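Local coordinates for protein 2,3-dimethylmalate lyase (Aspergillus niger, PDB 3FA4) that is a lyase of the phosphoenolpyruvate phosphomutase family, built on a TIM-type barrel that carries a magnesium ion, at residues K129-Y137 and A159-H167; G191-I202 and T220-M231. One frame throughout, in Å; residues are numbered along the deposited sequence.

Overall arrangement
Both contacts sit on the second half of a TIM-type barrel and follow one another along the chain: contact 1 closes before contact 2 opens, and their centres are 21 Å apart. Contact 1 ties the run after the unmodelled residues 122-128 to the end of strand 156-161; contact 2 joins what follows strands 186-189 and 211-213. They meet at Leu164, whose CD2 packs 3.2 Å from Gly191 O and 3.7 Å from Met197 SD. The magnesium ion, held by Asp86 and Asp88, lies about 6 Å from the side chain of Arg160 in contact 1 but about 14 Å from Gly191, the glycine that begins contact 2.

Contact 1: K129-Y137 and A159-H167; sequences KILVDTDTY and ARTDSLQTH
Lys129 reaches across to Asp162, the two side chains crossing at about a right angle, and its NZ ends 3.1 Å from Asp162 OD1. The bond forms on the anti lone pair of that oxygen. The syn side of the carboxylate is taken by Arg160, which grips it side-on with two nitrogens: Arg160 NE is 3.0 Å from Asp162 OD2, which lies close to the guanidinium plane, and NH2 meets OD1. With OD1 shared between a lysine and an arginine, the carboxylate's rotation is well fixed, and the two positive groups are drawn together around one anion. Lys129 CB already lies against Gln165 NE2, at 3.7 Å; bends at chi2 (-147°) and chi3 (-62°) then carry CE past the same amide and take NZ on to Asp162.

Further along, Leu131 and His167 approach from opposite directions. Leu131 CD1 packs 3.2 Å from His167 NE2 and, tightly, 3.3 Å from Ser163 CB, while its other methyl, CD2, rests against the backbone of Asp162. At the far end Tyr137 lies with CG anti to its backbone N (chi1 173°), which carries the phenol to the end of strand 156-161; there OH gives a weak hydrogen bond of 2.8 Å to Arg160 O and touches Ala159 CB. Thr161 OG1 accepts from Ser163 N, an ST turn where the chain leaves the strand, and is also hydrogen-bonded to Asp116. This is the C-terminal end of a barrel strand, the rim where TIM-type barrels place their active sites, here with Arg160 near the magnesium ion.

Contact 2: G191-I202 and T220-M231; sequences GITSREMARQVI and TPSISAAEAKEM
Met231 lays its extended chain across helix 195-202, its side chain a knob in the hole formed by Arg195, Ala198, Arg199 and Ile202. CG stands anti to the carbonyl carbon (chi1 -66°) and the chain runs straight on, so that SD passes 4.1 Å from Ala198 CB and the terminal CE comes 3.8 Å from Arg195 CB, crossing both arginine chains at about a right angle. Nearer its base, Met231 CB is covered by Ile202 CD1 at 3.7 Å.

Arg195, extended from CG to NE, bridges to the other segment. Its aliphatic part slides past Pro221 in the opposite direction, with CG of each 3.9 Å apart, and Ile223 CG1 covers one face of the guanidinium. The carboxylate of Glu227 comes in at the guanidinium's edge, the two groups nearly coplanar, 10° apart, in a salt bridge whose exact length is doubtful because NH1 is modelled too close to it. Arg195 NH2 adds a weak hydrogen bond to Ser222 O at 3.2 Å.

Where the two loops come together, Thr220 OG1 donates to Ile192 O over 2.8 Å, in the carbonyl plane, and Pro221 sets its CG 3.7 Å from Arg195 N, against the first turn of the helix. Ser194 caps that helix through Met197 N.

The axes of the short helical segments 195-202 and 225-231 come within 10.7 Å at an angle of 41°, as neighbours on the outside of the barrel. Ile192, Ile223 and Ala228 press inward on Leu212 of strand 211-213, Val201 faces helix 169-181, and Ser222 and Ser224 touch Ile262 and Asp260 of the second subunit.

Contact 1: K129-Y137 and A159-H167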
loop_
_atom_site.group_PDB
_atom_site.type_symbol
_atom_site.label_atom_id
_atom_site.label_comp_id
_atom_site.label_asym_id
_atom_site.label_seq_id
_atom_site.Cartn_x
_atom_site.Cartn_y
_atom_site.Cartn_z
ATOM N N LYS B 129 -18.312 20.830 -12.096
ATOM C CA LYS B 129 -17.983 19.655 -12.944
ATOM C C LYS B 129 -17.441 20.054 -14.283
ATOM O O LYS B 129 -18.182 20.600 -15.106
ATOM C CB LYS B 129 -19.188 18.745 -13.138
ATOM C CG LYS B 129 -19.631 18.135 -11.810
ATOM C CD LYS B 129 -20.191 16.757 -11.972
ATOM C CE LYS B 129 -21.457 16.766 -12.863
ATOM N NZ LYS B 129 -22.192 15.434 -12.751
ATOM N N ILE B 130 -16.133 19.813 -14.480
ATOM C CA ILE B 130 -15.388 20.184 -15.708
ATOM C C ILE B 130 -15.159 18.992 -16.651
ATOM O O ILE B 130 -14.655 17.938 -16.244
ATOM C CB ILE B 130 -14.034 20.769 -15.353
ATOM C CG1 ILE B 130 -14.196 21.848 -14.267
ATOM C CG2 ILE B 130 -13.325 21.324 -16.627
ATOM C CD1 ILE B 130 -14.555 23.283 -14.820
ATOM N N LEU B 131 -15.480 19.167 -17.924
ATOM C CA LEU B 131 -15.521 17.998 -18.825
ATOM C C LEU B 131 -14.426 17.981 -19.845
ATOM O O LEU B 131 -13.925 19.009 -20.223
ATOM C CB LEU B 131 -16.853 17.947 -19.543
ATOM C CG LEU B 131 -18.103 17.532 -18.794
ATOM C CD1 LEU B 131 -19.019 17.195 -19.890
ATOM C CD2 LEU B 131 -17.895 16.311 -18.013
ATOM N N VAL B 132 -14.061 16.789 -20.290
ATOM C CA VAL B 132 -13.055 16.606 -21.365
ATOM C C VAL B 132 -13.775 16.335 -22.710
ATOM O O VAL B 132 -14.898 15.728 -22.730
ATOM C CB VAL B 132 -12.075 15.456 -20.912
ATOM C CG1 VAL B 132 -12.380 14.135 -21.555
ATOM C CG2 VAL B 132 -10.635 15.848 -21.124
ATOM N N ASP B 133 -13.189 16.791 -23.820
ATOM C CA ASP B 133 -13.815 16.626 -25.149
ATOM C C ASP B 133 -14.179 15.155 -25.392
ATOM O O ASP B 133 -13.645 14.293 -24.717
ATOM C CB ASP B 133 -12.863 17.085 -26.215
ATOM C CG ASP B 133 -11.588 16.325 -26.160
ATOM O OD1 ASP B 133 -10.779 16.527 -25.201
ATOM O OD2 ASP B 133 -11.428 15.471 -27.042
ATOM N N THR B 134 -15.096 14.882 -26.331
ATOM C CA THR B 134 -15.632 13.544 -26.525
ATOM C C THR B 134 -14.576 12.610 -27.001
ATOM O O THR B 134 -14.587 11.452 -26.609
ATOM C CB THR B 134 -16.843 13.512 -27.506
ATOM O OG1 THR B 134 -17.915 14.335 -27.000
ATOM C CG2 THR B 134 -17.394 12.115 -27.638
ATOM N N ASP B 135 -13.677 13.100 -27.861
ATOM C CA ASP B 135 -12.536 12.317 -28.407
ATOM C C ASP B 135 -11.673 11.710 -27.332
ATOM O O ASP B 135 -11.453 10.493 -27.290
ATOM C CB ASP B 135 -11.656 13.194 -29.288
ATOM C CG ASP B 135 -12.045 13.131 -30.776
ATOM O OD1 ASP B 135 -13.160 12.634 -31.123
ATOM O OD2 ASP B 135 -11.219 13.561 -31.616
ATOM N N THR B 136 -11.188 12.566 -26.441
ATOM C CA THR B 136 -10.457 12.146 -25.269
ATOM C C THR B 136 -11.210 11.194 -24.363
ATOM O O THR B 136 -10.578 10.308 -23.798
ATOM C CB THR B 136 -9.949 13.365 -24.454
ATOM O OG1 THR B 136 -9.093 14.194 -25.285
ATOM C CG2 THR B 136 -9.137 12.858 -23.257
ATOM N N TYR B 137 -12.519 11.377 -24.196
ATOM C CA TYR B 137 -13.384 10.446 -23.444
ATOM C C TYR B 137 -13.455 9.040 -24.053
ATOM O O TYR B 137 -13.389 8.033 -23.355
ATOM C CB TYR B 137 -14.793 11.036 -23.365
ATOM C CG TYR B 137 -15.878 10.135 -22.767
ATOM C CD1 TYR B 137 -15.721 9.539 -21.521
ATOM C CD2 TYR B 137 -17.078 9.960 -23.419
ATOM C CE1 TYR B 137 -16.689 8.702 -20.984
ATOM C CE2 TYR B 137 -18.086 9.156 -22.879
ATOM C CZ TYR B 137 -17.884 8.521 -21.675
ATOM O OH TYR B 137 -18.904 7.825 -21.128
ATOM N N ALA B 159 -19.888 3.048 -19.178
ATOM C CA ALA B 159 -19.565 4.380 -19.683
ATOM C C ALA B 159 -20.477 5.410 -19.000
ATOM O O ALA B 159 -21.668 5.424 -19.180
ATOM C CB ALA B 159 -19.695 4.433 -21.235
ATOM N N ARG B 160 -19.903 6.242 -18.151
ATOM C CA ARG B 160 -20.614 7.292 -17.482
ATOM C C ARG B 160 -20.346 8.646 -18.148
ATOM O O ARG B 160 -19.227 8.930 -18.609
ATOM C CB ARG B 160 -20.149 7.315 -16.025
ATOM C CG ARG B 160 -20.705 8.441 -15.256
ATOM C CD ARG B 160 -20.291 8.336 -13.868
ATOM N NE ARG B 160 -20.167 9.656 -13.286
ATOM C CZ ARG B 160 -20.332 9.930 -11.999
ATOM N NH1 ARG B 160 -20.596 8.970 -11.139
ATOM N NH2 ARG B 160 -20.192 11.173 -11.582
ATOM N N THR B 161 -21.384 9.468 -18.182
ATOM C CA THR B 161 -21.276 10.819 -18.629
ATOM C C THR B 161 -21.846 11.799 -17.642
ATOM O O THR B 161 -22.967 11.639 -17.106
ATOM C CB THR B 161 -21.777 11.068 -20.051
ATOM O OG1 THR B 161 -21.505 12.420 -20.409
ATOM C CG2 THR B 161 -23.310 10.683 -20.278
ATOM N N ASP B 162 -20.981 12.779 -17.328
ATOM C CA ASP B 162 -21.339 13.815 -16.384
ATOM C C ASP B 162 -21.730 15.075 -17.106
ATOM O O ASP B 162 -21.740 16.145 -16.485
ATOM C CB ASP B 162 -20.201 14.062 -15.398
ATOM C CG ASP B 162 -20.022 12.904 -14.447
ATOM O OD1 ASP B 162 -20.714 12.822 -13.416
ATOM O OD2 ASP B 162 -19.227 12.037 -14.756
ATOM N N SER B 163 -22.057 14.952 -18.403
ATOM C CA SER B 163 -22.313 16.152 -19.264
ATOM C C SER B 163 -23.697 16.754 -19.219
ATOM O O SER B 163 -23.866 17.821 -19.756
ATOM C CB SER B 163 -21.957 15.890 -20.712
ATOM O OG SER B 163 -22.794 14.894 -21.230
ATOM N N LEU B 164 -24.670 16.110 -18.568
ATOM C CA LEU B 164 -26.071 16.618 -18.587
ATOM C C LEU B 164 -26.265 18.098 -18.196
ATOM O O LEU B 164 -26.684 18.928 -18.985
ATOM C CB LEU B 164 -26.998 15.709 -17.751
ATOM C CG LEU B 164 -28.507 15.894 -17.780
ATOM C CD1 LEU B 164 -29.076 15.739 -19.177
ATOM C CD2 LEU B 164 -29.170 14.881 -16.870
ATOM N N GLN B 165 -26.045 18.421 -16.942
ATOM C CA GLN B 165 -26.146 19.833 -16.499
ATOM C C GLN B 165 -25.320 20.825 -17.340
ATOM O O GLN B 165 -25.788 21.941 -17.603
ATOM C CB GLN B 165 -25.708 19.935 -15.036
ATOM C CG GLN B 165 -24.330 19.289 -14.775
ATOM C CD GLN B 165 -23.653 20.048 -13.676
ATOM O OE1 GLN B 165 -24.324 20.390 -12.675
ATOM N NE2 GLN B 165 -22.365 20.412 -13.862
ATOM N N THR B 166 -24.139 20.381 -17.791
ATOM C CA THR B 166 -23.125 21.172 -18.480
ATOM C C THR B 166 -23.633 21.448 -19.910
ATOM O O THR B 166 -23.859 22.621 -20.288
ATOM C CB THR B 166 -21.728 20.351 -18.559
ATOM O OG1 THR B 166 -21.590 19.376 -17.463
ATOM C CG2 THR B 166 -20.568 21.263 -18.550
ATOM N N HIS B 167 -23.816 20.377 -20.699
ATOM C CA HIS B 167 -24.067 20.478 -22.142
ATOM C C HIS B 167 -25.477 19.959 -22.568
ATOM O O HIS B 167 -25.841 20.037 -23.753
ATOM C CB HIS B 167 -23.004 19.780 -23.040
ATOM C CG HIS B 167 -21.575 19.887 -22.594
ATOM N ND1 HIS B 167 -20.916 21.085 -22.445
ATOM C CD2 HIS B 167 -20.652 18.926 -22.337
ATOM C CE1 HIS B 167 -19.664 20.868 -22.065
ATOM N NE2 HIS B 167 -19.473 19.565 -22.010
#

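Contact 2: G191-I202 and T220-M231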
loop_
_atom_site.group_PDB
_atom_site.type_symbol
_atom_site.label_atom_id
_atom_site.label_comp_id
_atom_site.label_asym_id
_atom_site.label_seq_id
_atom_site.Cartn_x
_atom_site.Cartn_y
_atom_site.Cartn_z
ATOM N N GLY B 191 -27.303 11.872 -13.051
ATOM C CA GLY B 191 -28.221 12.946 -12.692
ATOM C C GLY B 191 -29.416 13.187 -13.578
ATOM O O GLY B 191 -29.808 14.334 -13.792
ATOM N N ILE B 192 -30.002 12.091 -14.085
ATOM C CA ILE B 192 -31.250 12.199 -14.808
ATOM C C ILE B 192 -32.199 13.082 -13.992
ATOM O O ILE B 192 -32.347 12.862 -12.802
ATOM C CB ILE B 192 -31.828 10.809 -15.066
ATOM C CG1 ILE B 192 -30.957 10.089 -16.090
ATOM C CG2 ILE B 192 -33.318 10.916 -15.523
ATOM C CD1 ILE B 192 -30.843 8.663 -15.790
ATOM N N THR B 193 -32.815 14.096 -14.615
ATOM C CA THR B 193 -33.652 15.078 -13.888
ATOM C C THR B 193 -35.168 14.848 -13.720
ATOM O O THR B 193 -35.817 15.578 -12.972
ATOM C CB THR B 193 -33.446 16.482 -14.428
ATOM O OG1 THR B 193 -33.913 16.554 -15.768
ATOM C CG2 THR B 193 -31.961 16.838 -14.389
ATOM N N SER B 194 -35.741 13.893 -14.433
ATOM C CA SER B 194 -37.146 13.526 -14.280
ATOM C C SER B 194 -37.350 12.051 -14.658
ATOM O O SER B 194 -36.477 11.430 -15.259
ATOM C CB SER B 194 -38.019 14.328 -15.235
ATOM O OG SER B 194 -37.767 13.877 -16.542
ATOM N N ARG B 195 -38.531 11.502 -14.328
ATOM C CA ARG B 195 -38.934 10.181 -14.800
ATOM C C ARG B 195 -39.117 10.194 -16.301
ATOM O O ARG B 195 -38.961 9.188 -16.971
ATOM C CB ARG B 195 -40.235 9.763 -14.139
ATOM C CG ARG B 195 -40.122 9.470 -12.667
ATOM C CD ARG B 195 -41.484 8.951 -12.107
ATOM N NE ARG B 195 -41.465 9.411 -10.736
ATOM C CZ ARG B 195 -41.200 8.668 -9.674
ATOM N NH1 ARG B 195 -41.081 7.359 -9.754
ATOM N NH2 ARG B 195 -41.142 9.247 -8.496
ATOM N N GLU B 196 -39.433 11.365 -16.826
ATOM C CA GLU B 196 -39.637 11.522 -18.246
ATOM C C GLU B 196 -38.321 11.400 -18.998
ATOM O O GLU B 196 -38.256 10.715 -20.005
ATOM C CB GLU B 196 -40.353 12.844 -18.540
ATOM C CG GLU B 196 -40.678 13.047 -20.024
ATOM C CD GLU B 196 -41.370 14.371 -20.274
ATOM O OE1 GLU B 196 -40.828 15.448 -19.849
ATOM O OE2 GLU B 196 -42.453 14.338 -20.884
ATOM N N MET B 197 -37.271 12.031 -18.494
ATOM C CA MET B 197 -35.930 11.881 -19.082
ATOM C C MET B 197 -35.369 10.478 -18.942
ATOM O O MET B 197 -34.567 10.038 -19.782
ATOM C CB MET B 197 -34.954 12.890 -18.496
ATOM C CG MET B 197 -33.584 12.830 -19.079
ATOM S SD MET B 197 -32.433 13.921 -18.276
ATOM C CE MET B 197 -32.902 15.424 -19.114
ATOM N N ALA B 198 -35.796 9.749 -17.900
ATOM C CA ALA B 198 -35.363 8.371 -17.695
ATOM C C ALA B 198 -36.020 7.400 -18.660
ATOM O O ALA B 198 -35.376 6.464 -19.127
ATOM C CB ALA B 198 -35.603 7.962 -16.251
ATOM N N ARG B 199 -37.298 7.606 -18.959
ATOM C CA ARG B 199 -37.940 6.869 -20.017
ATOM C C ARG B 199 -37.350 7.184 -21.420
ATOM O O ARG B 199 -37.025 6.273 -22.140
ATOM C CB ARG B 199 -39.444 7.069 -19.963
ATOM C CG ARG B 199 -40.079 6.594 -18.652
ATOM C CD ARG B 199 -41.661 6.625 -18.715
ATOM N NE ARG B 199 -42.116 6.462 -17.351
ATOM C CZ ARG B 199 -42.555 7.446 -16.565
ATOM N NH1 ARG B 199 -42.720 8.697 -17.046
ATOM N NH2 ARG B 199 -42.845 7.170 -15.293
ATOM N N GLN B 200 -37.141 8.469 -21.760
ATOM C CA GLN B 200 -36.492 8.855 -23.021
ATOM C C GLN B 200 -35.117 8.187 -23.227
ATOM O O GLN B 200 -34.833 7.688 -24.351
ATOM C CB GLN B 200 -36.379 10.387 -23.164
ATOM C CG GLN B 200 -36.102 10.858 -24.591
ATOM C CD GLN B 200 -37.240 10.472 -25.516
ATOM O OE1 GLN B 200 -37.074 9.808 -26.550
ATOM N NE2 GLN B 200 -38.439 10.843 -25.100
ATOM N N VAL B 201 -34.266 8.154 -22.205
ATOM C CA VAL B 201 -32.880 7.697 -22.425
ATOM C C VAL B 201 -32.836 6.200 -22.631
ATOM O O VAL B 201 -31.998 5.721 -23.388
ATOM C CB VAL B 201 -31.837 8.202 -21.368
ATOM C CG1 VAL B 201 -32.067 7.555 -20.048
ATOM C CG2 VAL B 201 -30.373 7.994 -21.843
ATOM N N ILE B 202 -33.768 5.471 -21.985
ATOM C CA ILE B 202 -33.971 4.053 -22.246
ATOM C C ILE B 202 -34.343 3.849 -23.723
ATOM O O ILE B 202 -33.775 2.984 -24.400
ATOM C CB ILE B 202 -35.002 3.418 -21.261
ATOM C CG1 ILE B 202 -34.344 3.274 -19.901
ATOM C CG2 ILE B 202 -35.502 2.019 -21.737
ATOM C CD1 ILE B 202 -35.307 3.377 -18.782
ATOM N N THR B 220 -32.430 13.629 -9.304
ATOM C CA THR B 220 -33.326 12.522 -9.689
ATOM C C THR B 220 -34.535 12.272 -8.740
ATOM O O THR B 220 -34.363 12.124 -7.521
ATOM C CB THR B 220 -32.464 11.238 -9.838
ATOM O OG1 THR B 220 -31.272 11.585 -10.550
ATOM C CG2 THR B 220 -33.204 10.082 -10.567
ATOM N N PRO B 221 -35.763 12.165 -9.302
ATOM C CA PRO B 221 -36.901 11.814 -8.480
ATOM C C PRO B 221 -36.647 10.432 -7.832
ATOM O O PRO B 221 -35.704 9.811 -8.214
ATOM C CB PRO B 221 -38.041 11.784 -9.504
ATOM C CG PRO B 221 -37.390 11.517 -10.813
ATOM C CD PRO B 221 -36.182 12.352 -10.708
ATOM N N SER B 222 -37.421 9.998 -6.841
ATOM C CA SER B 222 -37.113 8.769 -6.090
ATOM C C SER B 222 -37.739 7.614 -6.793
ATOM O O SER B 222 -38.942 7.513 -6.853
ATOM C CB SER B 222 -37.590 8.867 -4.636
ATOM O OG SER B 222 -36.697 9.694 -3.857
ATOM N N ILE B 223 -36.926 6.748 -7.365
ATOM C CA ILE B 223 -37.388 5.705 -8.272
ATOM C C ILE B 223 -36.951 4.432 -7.603
ATOM O O ILE B 223 -35.787 4.238 -7.409
ATOM C CB ILE B 223 -36.770 5.868 -9.743
ATOM C CG1 ILE B 223 -37.392 7.027 -10.533
ATOM C CG2 ILE B 223 -36.964 4.625 -10.600
ATOM C CD1 ILE B 223 -36.370 7.695 -11.517
ATOM N N SER B 224 -37.901 3.575 -7.217
ATOM C CA SER B 224 -37.568 2.289 -6.640
ATOM C C SER B 224 -36.997 1.339 -7.681
ATOM O O SER B 224 -37.087 1.567 -8.905
ATOM C CB SER B 224 -38.790 1.679 -5.983
ATOM O OG SER B 224 -39.651 1.141 -6.961
ATOM N N ALA B 225 -36.439 0.237 -7.190
ATOM C CA ALA B 225 -35.842 -0.791 -8.023
ATOM C C ALA B 225 -36.891 -1.526 -8.876
ATOM O O ALA B 225 -36.590 -1.931 -10.002
ATOM C CB ALA B 225 -35.071 -1.781 -7.150
ATOM N N ALA B 226 -38.120 -1.696 -8.370
ATOM C CA ALA B 226 -39.175 -2.307 -9.214
ATOM C C ALA B 226 -39.574 -1.387 -10.355
ATOM O O ALA B 226 -39.741 -1.858 -11.445
ATOM C CB ALA B 226 -40.386 -2.702 -8.410
ATOM N N GLU B 227 -39.717 -0.091 -10.084
ATOM C CA GLU B 227 -39.980 0.942 -11.095
ATOM C C GLU B 227 -38.843 1.179 -12.100
ATOM O O GLU B 227 -39.112 1.192 -13.278
ATOM C CB GLU B 227 -40.387 2.241 -10.433
ATOM C CG GLU B 227 -40.927 3.316 -11.401
ATOM C CD GLU B 227 -41.212 4.646 -10.702
ATOM O OE1 GLU B 227 -41.045 4.726 -9.480
ATOM O OE2 GLU B 227 -41.628 5.621 -11.355
ATOM N N ALA B 228 -37.586 1.387 -11.664
ATOM C CA ALA B 228 -36.469 1.301 -12.601
ATOM C C ALA B 228 -36.526 0.054 -13.520
ATOM O O ALA B 228 -36.359 0.167 -14.704
ATOM C CB ALA B 228 -35.145 1.364 -11.872
ATOM N N LYS B 229 -36.785 -1.132 -12.981
ATOM C CA LYS B 229 -36.766 -2.340 -13.769
ATOM C C LYS B 229 -37.779 -2.311 -14.910
ATOM O O LYS B 229 -37.465 -2.716 -16.039
ATOM C CB LYS B 229 -37.101 -3.526 -12.884
ATOM C CG LYS B 229 -36.997 -4.860 -13.633
ATOM C CD LYS B 229 -37.859 -5.853 -12.909
ATOM C CE LYS B 229 -37.903 -7.133 -13.727
ATOM N NZ LYS B 229 -36.947 -8.138 -13.143
ATOM N N GLU B 230 -38.985 -1.839 -14.577
ATOM C CA GLU B 230 -40.121 -1.610 -15.464
ATOM C C GLU B 230 -39.979 -0.447 -16.410
ATOM O O GLU B 230 -40.478 -0.525 -17.523
ATOM C CB GLU B 230 -41.355 -1.459 -14.627
ATOM C CG GLU B 230 -41.705 -2.787 -13.961
ATOM C CD GLU B 230 -42.731 -2.657 -12.854
ATOM O OE1 GLU B 230 -43.250 -1.548 -12.529
ATOM O OE2 GLU B 230 -43.074 -3.728 -12.327
ATOM N N MET B 231 -39.248 0.608 -16.025
ATOM C CA MET B 231 -38.902 1.607 -17.029
ATOM C C MET B 231 -37.973 0.955 -18.061
ATOM O O MET B 231 -37.882 1.418 -19.165
ATOM C CB MET B 231 -38.183 2.840 -16.448
ATOM C CG MET B 231 -38.970 3.659 -15.566
ATOM S SD MET B 231 -37.967 4.936 -14.853
ATOM C CE MET B 231 -39.261 6.090 -14.242
#